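Endolysin (Escherichia coli O157 typing phage 15, PDB 7M5I) probably acts as a lysozyme, cleaving the beta-1,4 linkages of host peptidoglycan so that the infected cell lyses and new phage particles are released. Local coordinates at residues K12-I17 / Y63-V68; E24-E29 / G52-A57; Q85-A90 / D151-S156; S106-R111 / E122-W127. One frame throughout, in Å; residues are numbered along the deposited sequence.

How the contacts relate
Along the chain, contact 1 closes before contact 3 opens, contact 2 falls between the two segments of contact 1, and contact 4 falls between those of contact 3. Contacts 1 and 2 meet where Y63, on helix 57-78, touches I55; their centres are about 17 Å apart. Contacts 1 and 3, centres about 15 Å apart, touch through A16 and I152. Contacts 3 and 4, centres about 14 Å apart, touch where M124 packs on Y153 and A90. Contacts 2 and 4, centres about 34 Å apart, sit on opposite sides of the chain's centre. Together they run from the small beta-containing region, which carries predicted catalytic D30, through the long helix 57-78 into the helical bundle.

Contact 1 (K12-I17 / Y63-V68)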
# COMPACT_ATOMS: atom_id res chain seq x y z
N LYS A 12 0.98 8.40 -10.75
CA LYS A 12 1.80 7.18 -10.93
C LYS A 12 1.73 6.31 -9.67
O LYS A 12 1.69 5.04 -9.77
CB LYS A 12 3.23 7.56 -11.28
CG LYS A 12 3.45 8.08 -12.69
CD LYS A 12 4.91 8.44 -12.93
CE LYS A 12 5.15 8.78 -14.38
NZ LYS A 12 6.32 9.67 -14.62
N GLY A 13 1.69 6.91 -8.49
CA GLY A 13 1.59 6.15 -7.23
C GLY A 13 0.25 5.46 -7.12
O GLY A 13 0.21 4.30 -6.70
N LEU A 14 -0.83 6.14 -7.53
CA LEU A 14 -2.18 5.52 -7.48
C LEU A 14 -2.21 4.37 -8.50
O LEU A 14 -2.72 3.32 -8.14
CB LEU A 14 -3.27 6.55 -7.76
CG LEU A 14 -4.70 6.03 -7.60
CD1 LEU A 14 -5.04 5.79 -6.16
CD2 LEU A 14 -5.65 7.00 -8.22
N ASP A 15 -1.65 4.57 -9.68
CA ASP A 15 -1.56 3.54 -10.75
C ASP A 15 -0.83 2.32 -10.19
O ASP A 15 -1.25 1.20 -10.46
CB ASP A 15 -0.81 4.09 -11.99
CG ASP A 15 -1.47 5.15 -12.87
OD1 ASP A 15 -2.70 5.37 -12.79
OD2 ASP A 15 -0.71 5.77 -13.65
N ALA A 16 0.24 2.49 -9.41
CA ALA A 16 1.01 1.38 -8.83
C ALA A 16 0.15 0.62 -7.82
O ALA A 16 0.11 -0.65 -7.85
CB ALA A 16 2.32 1.85 -8.23
N ILE A 17 -0.58 1.30 -6.96
CA ILE A 17 -1.44 0.61 -5.95
C ILE A 17 -2.52 -0.16 -6.71
O ILE A 17 -2.80 -1.32 -6.32
CB ILE A 17 -1.99 1.62 -4.92
CG1 ILE A 17 -0.80 2.17 -4.13
CG2 ILE A 17 -3.01 0.91 -4.03
CD1 ILE A 17 -1.15 3.20 -3.07
N TYR A 63 -13.48 4.58 -4.61
CA TYR A 63 -13.39 3.84 -3.34
C TYR A 63 -11.92 3.70 -2.95
O TYR A 63 -11.62 3.76 -1.74
CB TYR A 63 -14.09 2.48 -3.45
CG TYR A 63 -15.54 2.57 -3.82
CD1 TYR A 63 -16.32 3.66 -3.50
CD2 TYR A 63 -16.12 1.53 -4.52
CE1 TYR A 63 -17.64 3.76 -3.90
CE2 TYR A 63 -17.45 1.60 -4.92
CZ TYR A 63 -18.21 2.69 -4.57
OH TYR A 63 -19.53 2.77 -4.92
N LEU A 64 -11.04 3.50 -3.90
CA LEU A 64 -9.59 3.30 -3.61
C LEU A 64 -9.05 4.66 -3.08
O LEU A 64 -8.32 4.65 -2.03
CB LEU A 64 -8.81 2.85 -4.83
CG LEU A 64 -7.30 2.74 -4.62
CD1 LEU A 64 -6.98 1.64 -3.63
CD2 LEU A 64 -6.60 2.49 -5.96
N LEU A 65 -9.40 5.76 -3.71
CA LEU A 65 -8.99 7.11 -3.24
C LEU A 65 -9.45 7.33 -1.79
O LEU A 65 -8.64 7.85 -1.00
CB LEU A 65 -9.55 8.20 -4.16
CG LEU A 65 -8.86 8.31 -5.52
CD1 LEU A 65 -9.62 9.27 -6.42
CD2 LEU A 65 -7.40 8.70 -5.36
N ALA A 66 -10.66 6.92 -1.46
CA ALA A 66 -11.21 7.14 -0.10
C ALA A 66 -10.43 6.23 0.87
O ALA A 66 -10.08 6.72 1.95
CB ALA A 66 -12.68 6.84 -0.06
N ASP A 67 -10.17 4.98 0.47
CA ASP A 67 -9.45 3.94 1.25
C ASP A 67 -8.04 4.46 1.61
O ASP A 67 -7.57 4.18 2.76
CB ASP A 67 -9.22 2.65 0.46
CG ASP A 67 -10.40 1.70 0.21
OD1 ASP A 67 -11.40 1.83 0.97
OD2 ASP A 67 -10.29 0.84 -0.84
N VAL A 68 -7.32 5.09 0.67
CA VAL A 68 -5.85 5.32 0.84
C VAL A 68 -5.64 6.59 1.68
O VAL A 68 -4.55 6.78 2.15
CB VAL A 68 -5.00 5.47 -0.44
CG1 VAL A 68 -5.04 4.23 -1.30
CG2 VAL A 68 -5.36 6.66 -1.24
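L14 of helix 11-21 reaches across to L64 and L65 of helix 57-78, and its two methyls make the closest touches between the helices. The L14 and L64 side chains slide past each other in opposite directions, L14 CD1 3.7 Å from L64 CD2, while L14 CD2 meets L65 CD2 at 3.8 Å, these two side chains crossing at about a right angle. This tight part lies on the solvent side, for L14 is only partly covered and L65 is exposed. Deeper in, the fit is looser: I17 CG2 is 4.1 Å from L64 CD1, and I17 CD1 is 4.4 Å from V68 CG1. Helix 85-98 closes over this buried end, with Y96 against both I17 and L64 and S93 also on I17. No hydrogen bond links the two segments; the contact is wholly apolar, mostly methyl to methyl. The segment axes come within 11.5 Å at 101°, so the helices pair across a small patch. I17 also sits about 4 Å, side chain to side chain, from predicted catalytic E21. The arrangement is that of a phage lysozyme of glycosyl hydrolase family 24, whose N-terminal helix packs across the long helix joining its two lobes.

Contact 2 (E24-E29 / G52-A57); sequences ELEAYE and GMKITA
L25 buries more surface than any other residue here, its side chain lying against the carbonyl oxygen of I55 beside a single antiparallel beta bridge between E26 and K54. The bridge forms a non-hydrogen-bonded pair, flanked by I55 N to L25 O and A27 N to M53 O, both 3.0 Å. It fastens the corner that leads into strand 27-29 to the loop before helix 57-78, in the beta-containing part of the phage lysozyme fold. L25 CB comes within 3.3 Å of I55 O, and CD2 passes on to T56 C at 3.8 Å, near the start of the helix. T56 is the N-cap there, its side chain capping a backbone N of the helix.

I55, the buried member, has CG1 between its backbone N and carbonyl carbon (chi1 60°), which sets that atom 4.3 Å from L25 CD2. It also packs on I37 of strand 35-38 and on A60 and Y63 of helix 57-78, so this residue ties the loop to both.

K54 is exposed and extended. It runs alongside E26, both side chains pointing the same way, with K54 CE 3.5 Å from E26 CD. The charges are opposite and may attract, but they remain too far apart for a salt bridge. On the other side of the bridge A27 CB nears M53 CB, and a water links the two segments, giving a hydrogen to A27 O at 2.7 Å and taking one from G52 N.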
# COMPACT_ATOMS: atom_id res chain seq x y z
N GLU A 24 -11.54 -5.98 -9.71
CA GLU A 24 -12.72 -6.78 -10.08
C GLU A 24 -13.92 -5.88 -9.94
O GLU A 24 -14.00 -5.18 -8.88
CB GLU A 24 -12.89 -7.99 -9.18
CG GLU A 24 -11.80 -9.01 -9.36
CD GLU A 24 -11.64 -9.72 -10.68
OE1 GLU A 24 -12.58 -9.74 -11.54
OE2 GLU A 24 -10.49 -10.12 -10.89
N LEU A 25 -14.81 -5.91 -10.89
CA LEU A 25 -16.03 -5.06 -10.79
C LEU A 25 -17.19 -5.78 -10.09
O LEU A 25 -18.17 -5.14 -9.83
CB LEU A 25 -16.46 -4.55 -12.14
CG LEU A 25 -15.47 -3.63 -12.86
CD1 LEU A 25 -16.09 -3.05 -14.13
CD2 LEU A 25 -14.91 -2.56 -11.93
N GLU A 26 -17.11 -7.10 -9.96
CA GLU A 26 -18.09 -7.87 -9.18
C GLU A 26 -17.44 -8.32 -7.89
O GLU A 26 -16.25 -8.74 -7.88
CB GLU A 26 -18.56 -9.13 -9.91
CG GLU A 26 -19.16 -8.92 -11.27
CD GLU A 26 -19.91 -10.16 -11.81
OE1 GLU A 26 -20.12 -10.24 -13.06
OE2 GLU A 26 -20.27 -11.07 -10.97
N ALA A 27 -18.20 -8.20 -6.80
CA ALA A 27 -17.74 -8.64 -5.47
C ALA A 27 -17.29 -10.11 -5.54
O ALA A 27 -17.95 -10.93 -6.23
CB ALA A 27 -18.79 -8.41 -4.44
N TYR A 28 -16.25 -10.41 -4.81
CA TYR A 28 -15.75 -11.80 -4.67
C TYR A 28 -15.30 -11.95 -3.23
O TYR A 28 -14.85 -11.00 -2.56
CB TYR A 28 -14.57 -12.08 -5.64
CG TYR A 28 -13.33 -11.28 -5.39
CD1 TYR A 28 -13.19 -9.98 -5.86
CD2 TYR A 28 -12.26 -11.80 -4.66
CE1 TYR A 28 -12.04 -9.23 -5.68
CE2 TYR A 28 -11.11 -11.04 -4.44
CZ TYR A 28 -10.97 -9.77 -4.97
OH TYR A 28 -9.88 -8.96 -4.72
N GLU A 29 -15.32 -13.20 -2.79
CA GLU A 29 -14.83 -13.56 -1.46
C GLU A 29 -13.35 -13.86 -1.63
O GLU A 29 -13.04 -14.73 -2.41
CB GLU A 29 -15.69 -14.73 -0.98
CG GLU A 29 -15.21 -15.30 0.31
CD GLU A 29 -16.17 -16.33 0.91
OE1 GLU A 29 -17.40 -16.04 0.93
OE2 GLU A 29 -15.66 -17.38 1.37
N GLY A 52 -22.71 -10.10 -4.57
CA GLY A 52 -23.67 -9.72 -5.59
C GLY A 52 -23.51 -8.30 -6.06
O GLY A 52 -24.21 -7.94 -7.04
N MET A 53 -22.70 -7.47 -5.42
CA MET A 53 -22.58 -6.05 -5.85
C MET A 53 -21.77 -5.99 -7.15
O MET A 53 -20.86 -6.85 -7.34
CB MET A 53 -21.81 -5.20 -4.82
CG MET A 53 -22.71 -4.73 -3.69
SD MET A 53 -21.61 -3.79 -2.53
CE MET A 53 -21.08 -2.47 -3.63
N LYS A 54 -22.11 -5.01 -7.98
CA LYS A 54 -21.33 -4.69 -9.22
C LYS A 54 -21.12 -3.19 -9.23
O LYS A 54 -22.06 -2.43 -8.91
CB LYS A 54 -22.08 -5.13 -10.47
CG LYS A 54 -22.08 -6.64 -10.65
CD LYS A 54 -22.94 -7.13 -11.81
CE LYS A 54 -23.10 -8.64 -11.80
NZ LYS A 54 -23.99 -9.08 -12.91
N ILE A 55 -19.93 -2.77 -9.58
CA ILE A 55 -19.55 -1.35 -9.60
C ILE A 55 -18.90 -1.06 -10.95
O ILE A 55 -18.50 -2.00 -11.65
CB ILE A 55 -18.61 -0.99 -8.43
CG1 ILE A 55 -17.30 -1.76 -8.42
CG2 ILE A 55 -19.37 -1.11 -7.11
CD1 ILE A 55 -16.31 -1.20 -7.38
N THR A 56 -18.78 0.22 -11.28
CA THR A 56 -18.02 0.67 -12.47
C THR A 56 -16.56 0.85 -12.12
O THR A 56 -16.21 0.97 -10.92
CB THR A 56 -18.62 1.98 -13.01
OG1 THR A 56 -18.37 3.00 -12.05
CG2 THR A 56 -20.07 1.88 -13.37
N ALA A 57 -15.69 0.98 -13.13
CA ALA A 57 -14.27 1.26 -12.93
C ALA A 57 -14.12 2.65 -12.24
O ALA A 57 -13.20 2.81 -11.45
CB ALA A 57 -13.54 1.22 -14.26
O HOH W 1 -20.67 -11.18 -6.20

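Contact 3 (Q85-A90 / D151-S156); sequences QNEFDA and DIYLDS
The ring of Y153 carries E87 CG over one face, 3.6 Å above its plane and offset toward the rim, in a CH-pi contact, while A90 CB stands at its edge. The E87 carboxylate is turned only 23° from the ring plane. These groups sit in an antiparallel helix pair, 85-98 against 140-155, whose segment axes approach to 7.3 Å at 161°; the small A90 suits so close an approach, its CB lying 3.6 Å from Y153 CB. The Y153 side chain also touches K117, C120 and M124 of helix 117-124, and its OH is hydrogen-bonded to H112 ND1, which joins the pair to a further part of the helical bundle.

The second flat group is the amide of N86. Its CG lies between the backbone N and carbonyl carbon (chi1 54°), and from there ND2 donates to I152 O at 3.0 Å. The carbonyl lies close to the amide plane, and the donor lies in the carbonyl plane. That oxygen also accepts from S156 N, so two donors grip it where helix 140-155 ends. S156, with positive phi, leaves the helix; its OG, anti to the backbone N, lies 3.4 Å from N86 CB.

I152 adds an apolar touch, CG2 resting against A90 CB. The carboxylate of E87 finds its charge partner in K117. Its OE2 also accepts from a water at 2.5 Å, and the same water gives its other hydrogen to Y153 O at 2.7 Å.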
# COMPACT_ATOMS: atom_id res chain seq x y z
N GLN A 85 8.80 12.56 -4.46
CA GLN A 85 7.44 12.06 -4.76
C GLN A 85 7.46 10.53 -4.82
O GLN A 85 6.50 9.90 -4.35
CB GLN A 85 6.92 12.65 -6.07
CG GLN A 85 5.47 12.29 -6.32
CD GLN A 85 4.53 12.78 -5.23
OE1 GLN A 85 4.45 13.99 -4.89
NE2 GLN A 85 3.82 11.86 -4.65
N ASN A 86 8.49 9.95 -5.44
CA ASN A 86 8.55 8.48 -5.65
C ASN A 86 8.82 7.82 -4.30
O ASN A 86 8.28 6.74 -4.05
CB ASN A 86 9.56 8.09 -6.73
CG ASN A 86 10.94 8.64 -6.48
OD1 ASN A 86 11.12 9.84 -6.69
ND2 ASN A 86 11.89 7.80 -6.09
N GLU A 87 9.63 8.39 -3.42
CA GLU A 87 9.82 7.84 -2.07
C GLU A 87 8.47 7.84 -1.33
O GLU A 87 8.10 6.77 -0.74
CB GLU A 87 10.83 8.63 -1.27
CG GLU A 87 12.26 8.41 -1.72
CD GLU A 87 13.24 9.48 -1.21
OE1 GLU A 87 12.77 10.43 -0.51
OE2 GLU A 87 14.44 9.32 -1.45
N PHE A 88 7.74 8.94 -1.40
CA PHE A 88 6.40 9.05 -0.75
C PHE A 88 5.46 8.00 -1.36
O PHE A 88 4.79 7.25 -0.56
CB PHE A 88 5.81 10.45 -0.91
CG PHE A 88 4.56 10.63 -0.11
CD1 PHE A 88 4.62 10.77 1.28
CD2 PHE A 88 3.33 10.65 -0.72
CE1 PHE A 88 3.46 10.99 2.03
CE2 PHE A 88 2.17 10.88 0.03
CZ PHE A 88 2.25 11.02 1.40
N ASP A 89 5.39 7.91 -2.67
CA ASP A 89 4.49 6.93 -3.33
C ASP A 89 4.78 5.51 -2.83
O ASP A 89 3.80 4.74 -2.51
CB ASP A 89 4.58 6.99 -4.85
CG ASP A 89 4.03 8.23 -5.50
OD1 ASP A 89 3.22 8.97 -4.86
OD2 ASP A 89 4.42 8.46 -6.70
N ALA A 90 6.05 5.13 -2.79
CA ALA A 90 6.46 3.79 -2.35
C ALA A 90 6.08 3.55 -0.89
O ALA A 90 5.55 2.47 -0.54
CB ALA A 90 7.92 3.56 -2.57
N ASP A 151 11.82 -0.53 -6.03
CA ASP A 151 12.18 0.11 -7.32
C ASP A 151 11.55 1.51 -7.41
O ASP A 151 12.22 2.46 -7.96
CB ASP A 151 11.78 -0.77 -8.50
CG ASP A 151 12.60 -2.03 -8.68
OD1 ASP A 151 13.73 -2.06 -8.18
OD2 ASP A 151 12.08 -3.00 -9.32
N ILE A 152 10.32 1.70 -6.95
CA ILE A 152 9.70 3.06 -6.97
C ILE A 152 10.55 3.94 -6.04
O ILE A 152 10.93 5.03 -6.44
CB ILE A 152 8.23 3.02 -6.50
CG1 ILE A 152 7.36 2.19 -7.45
CG2 ILE A 152 7.68 4.42 -6.34
CD1 ILE A 152 5.95 1.93 -6.94
N TYR A 153 10.80 3.46 -4.82
CA TYR A 153 11.41 4.25 -3.73
C TYR A 153 12.80 4.73 -4.21
O TYR A 153 13.15 5.94 -4.04
CB TYR A 153 11.50 3.42 -2.45
CG TYR A 153 12.19 4.15 -1.32
CD1 TYR A 153 13.57 4.06 -1.19
CD2 TYR A 153 11.49 4.93 -0.42
CE1 TYR A 153 14.23 4.75 -0.19
CE2 TYR A 153 12.13 5.65 0.57
CZ TYR A 153 13.51 5.57 0.69
OH TYR A 153 14.20 6.23 1.71
N LEU A 154 13.63 3.81 -4.71
CA LEU A 154 15.05 4.15 -5.04
C LEU A 154 15.18 4.80 -6.40
O LEU A 154 15.95 5.79 -6.50
CB LEU A 154 15.89 2.88 -5.06
CG LEU A 154 16.20 2.28 -3.70
CD1 LEU A 154 16.85 0.91 -3.91
CD2 LEU A 154 17.06 3.25 -2.87
N ASP A 155 14.53 4.26 -7.42
CA ASP A 155 14.82 4.58 -8.83
C ASP A 155 13.67 5.31 -9.53
O ASP A 155 13.86 5.62 -10.70
CB ASP A 155 15.17 3.31 -9.62
CG ASP A 155 16.33 2.53 -9.02
OD1 ASP A 155 17.24 3.12 -8.44
OD2 ASP A 155 16.29 1.29 -9.13
N SER A 156 12.53 5.55 -8.88
CA SER A 156 11.36 6.15 -9.53
C SER A 156 10.93 5.31 -10.74
O SER A 156 10.49 5.82 -11.77
CB SER A 156 11.66 7.66 -9.85
OG SER A 156 10.41 8.33 -10.04
O HOH W 2 15.17 7.50 -3.05

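Contact 4 (S106-R111 / E122-W127); sequences STFIKR and EAMQWW. With PO4 (phosphate ion), chain C; PO4 (phosphate ion), chain D.
F108 and A123 bring the first turn of helix 107-113 against the end of helix 117-124, their CA atoms 4.8 Å apart, and a type I turn from M124 to W127 then folds the chain back. F108 CG stands between its backbone N and carbonyl carbon (chi1 71°); its CB meets A123 CB and, at 3.7 Å, M124 CG. The F108 ring takes S106 OG over the centre of one face and has W127 NE1 at its edge, 3.8 Å from CD2, with the W127 plane almost perpendicular. S106 OG also accepts from I109 N, capping the helix, and is hydrogen-bonded to M103 O.

Farther out, W126 CH2 lies over one face of the R111 guanidinium, 3.8 Å from NH2, the two planes 74° apart, while A123 CA sits above the centre of the W126 ring. A water bridges R111 NH1 and E122 OE1. Two phosphates, probably from the crystallisation liquor, lie alongside. R111 NE nears one at a distance too short to trust. The other accepts from T107 N (3.0 Å) and T107 OG1, and a water joins it to F108 N, A123 O and W127 NE1. The arrangement is a pair of short helices, 107-113 and 117-124, packed together in the helical lobe of a phage lysozyme, where, in this crystal, the N-terminus of helix 107-113 holds a phosphate through T107 N.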
# COMPACT_ATOMS: atom_id res chain seq x y z
N SER A 106 8.39 0.60 12.11
CA SER A 106 9.27 -0.14 11.18
C SER A 106 10.71 0.36 11.25
O SER A 106 10.92 1.54 11.49
CB SER A 106 8.76 -0.06 9.75
OG SER A 106 8.86 1.27 9.23
N THR A 107 11.66 -0.50 10.95
CA THR A 107 13.04 -0.13 10.63
C THR A 107 13.08 0.73 9.35
O THR A 107 13.91 1.67 9.31
CB THR A 107 13.92 -1.37 10.49
OG1 THR A 107 13.88 -2.07 11.73
CG2 THR A 107 15.33 -1.02 10.10
N PHE A 108 12.29 0.41 8.33
CA PHE A 108 12.41 1.16 7.05
C PHE A 108 12.15 2.65 7.32
O PHE A 108 12.89 3.49 6.76
CB PHE A 108 11.61 0.53 5.91
CG PHE A 108 10.11 0.63 5.96
CD1 PHE A 108 9.45 1.78 5.57
CD2 PHE A 108 9.34 -0.50 6.28
CE1 PHE A 108 8.06 1.84 5.53
CE2 PHE A 108 7.97 -0.43 6.28
CZ PHE A 108 7.31 0.72 5.88
N ILE A 109 11.19 3.02 8.14
CA ILE A 109 10.82 4.46 8.30
C ILE A 109 11.92 5.15 9.12
O ILE A 109 12.21 6.34 8.82
CB ILE A 109 9.44 4.63 8.94
CG1 ILE A 109 8.88 6.01 8.61
CG2 ILE A 109 9.50 4.39 10.44
CD1 ILE A 109 8.40 6.15 7.16
N LYS A 110 12.52 4.44 10.08
CA LYS A 110 13.68 4.94 10.86
C LYS A 110 14.85 5.24 9.91
O LYS A 110 15.46 6.32 10.01
CB LYS A 110 14.00 3.92 11.95
CG LYS A 110 13.06 3.99 13.15
CD LYS A 110 13.65 3.30 14.42
CE LYS A 110 12.65 2.79 15.46
NZ LYS A 110 11.81 1.66 15.00
N ARG A 111 15.13 4.33 8.99
CA ARG A 111 16.25 4.48 8.03
C ARG A 111 15.92 5.63 7.07
O ARG A 111 16.84 6.44 6.76
CB ARG A 111 16.55 3.17 7.30
CG ARG A 111 17.11 2.11 8.23
CD ARG A 111 17.40 0.84 7.47
NE ARG A 111 18.06 -0.14 8.30
CZ ARG A 111 18.43 -1.36 7.90
NH1 ARG A 111 18.25 -1.74 6.65
NH2 ARG A 111 19.01 -2.17 8.75
N GLU A 122 16.13 -1.78 1.54
CA GLU A 122 16.35 -3.15 2.06
C GLU A 122 15.31 -3.50 3.13
O GLU A 122 14.70 -4.60 3.03
CB GLU A 122 17.80 -3.28 2.58
CG GLU A 122 18.80 -3.26 1.44
CD GLU A 122 20.25 -3.01 1.83
OE1 GLU A 122 20.52 -2.69 3.03
OE2 GLU A 122 21.10 -3.12 0.91
N ALA A 123 15.11 -2.65 4.14
CA ALA A 123 14.21 -2.93 5.29
C ALA A 123 12.74 -2.98 4.85
O ALA A 123 11.91 -3.68 5.49
CB ALA A 123 14.45 -1.92 6.38
N MET A 124 12.38 -2.25 3.79
CA MET A 124 11.02 -2.28 3.23
C MET A 124 10.68 -3.75 2.87
O MET A 124 9.53 -4.18 3.08
CB MET A 124 10.93 -1.40 1.98
CG MET A 124 10.71 0.03 2.31
SD MET A 124 10.86 1.09 0.85
CE MET A 124 9.44 0.67 -0.14
N GLN A 125 11.65 -4.46 2.35
CA GLN A 125 11.44 -5.80 1.74
C GLN A 125 11.42 -6.89 2.80
O GLN A 125 11.02 -8.01 2.47
CB GLN A 125 12.50 -5.96 0.67
CG GLN A 125 12.30 -4.96 -0.45
CD GLN A 125 13.23 -5.30 -1.55
OE1 GLN A 125 12.98 -6.25 -2.29
NE2 GLN A 125 14.33 -4.54 -1.59
N TRP A 126 11.65 -6.56 4.07
CA TRP A 126 11.50 -7.53 5.18
C TRP A 126 10.02 -7.91 5.35
O TRP A 126 9.76 -8.97 5.95
CB TRP A 126 12.07 -6.99 6.49
CG TRP A 126 13.52 -6.67 6.45
CD1 TRP A 126 14.44 -7.01 5.50
CD2 TRP A 126 14.24 -5.94 7.46
NE1 TRP A 126 15.68 -6.54 5.86
CE2 TRP A 126 15.59 -5.89 7.05
CE3 TRP A 126 13.87 -5.35 8.67
CZ2 TRP A 126 16.58 -5.25 7.81
CZ3 TRP A 126 14.85 -4.75 9.44
CH2 TRP A 126 16.18 -4.71 9.02
N TRP A 127 9.07 -7.10 4.91
CA TRP A 127 7.63 -7.26 5.17
C TRP A 127 7.03 -8.21 4.10
O TRP A 127 6.27 -7.75 3.22
CB TRP A 127 6.95 -5.90 5.23
CG TRP A 127 7.35 -5.13 6.45
CD1 TRP A 127 8.44 -4.29 6.56
CD2 TRP A 127 6.73 -5.14 7.73
NE1 TRP A 127 8.56 -3.82 7.84
CE2 TRP A 127 7.50 -4.28 8.56
CE3 TRP A 127 5.61 -5.77 8.27
CZ2 TRP A 127 7.21 -4.11 9.92
CZ3 TRP A 127 5.32 -5.59 9.61
CH2 TRP A 127 6.09 -4.75 10.41
P PO4 C . 10.87 -4.06 11.59
O1 PO4 C . 12.28 -3.96 12.19
O2 PO4 C . 10.59 -5.54 11.32
O3 PO4 C . 10.83 -3.27 10.31
O4 PO4 C . 9.82 -3.54 12.55
P PO4 D . 18.98 0.03 11.97
O1 PO4 D . 20.33 0.34 12.60
O2 PO4 D . 18.51 -1.36 12.43
O3 PO4 D . 19.14 0.08 10.47
O4 PO4 D . 17.95 1.09 12.40
O HOH W 3 11.30 -2.54 8.00
O HOH W 4 19.73 -4.19 5.17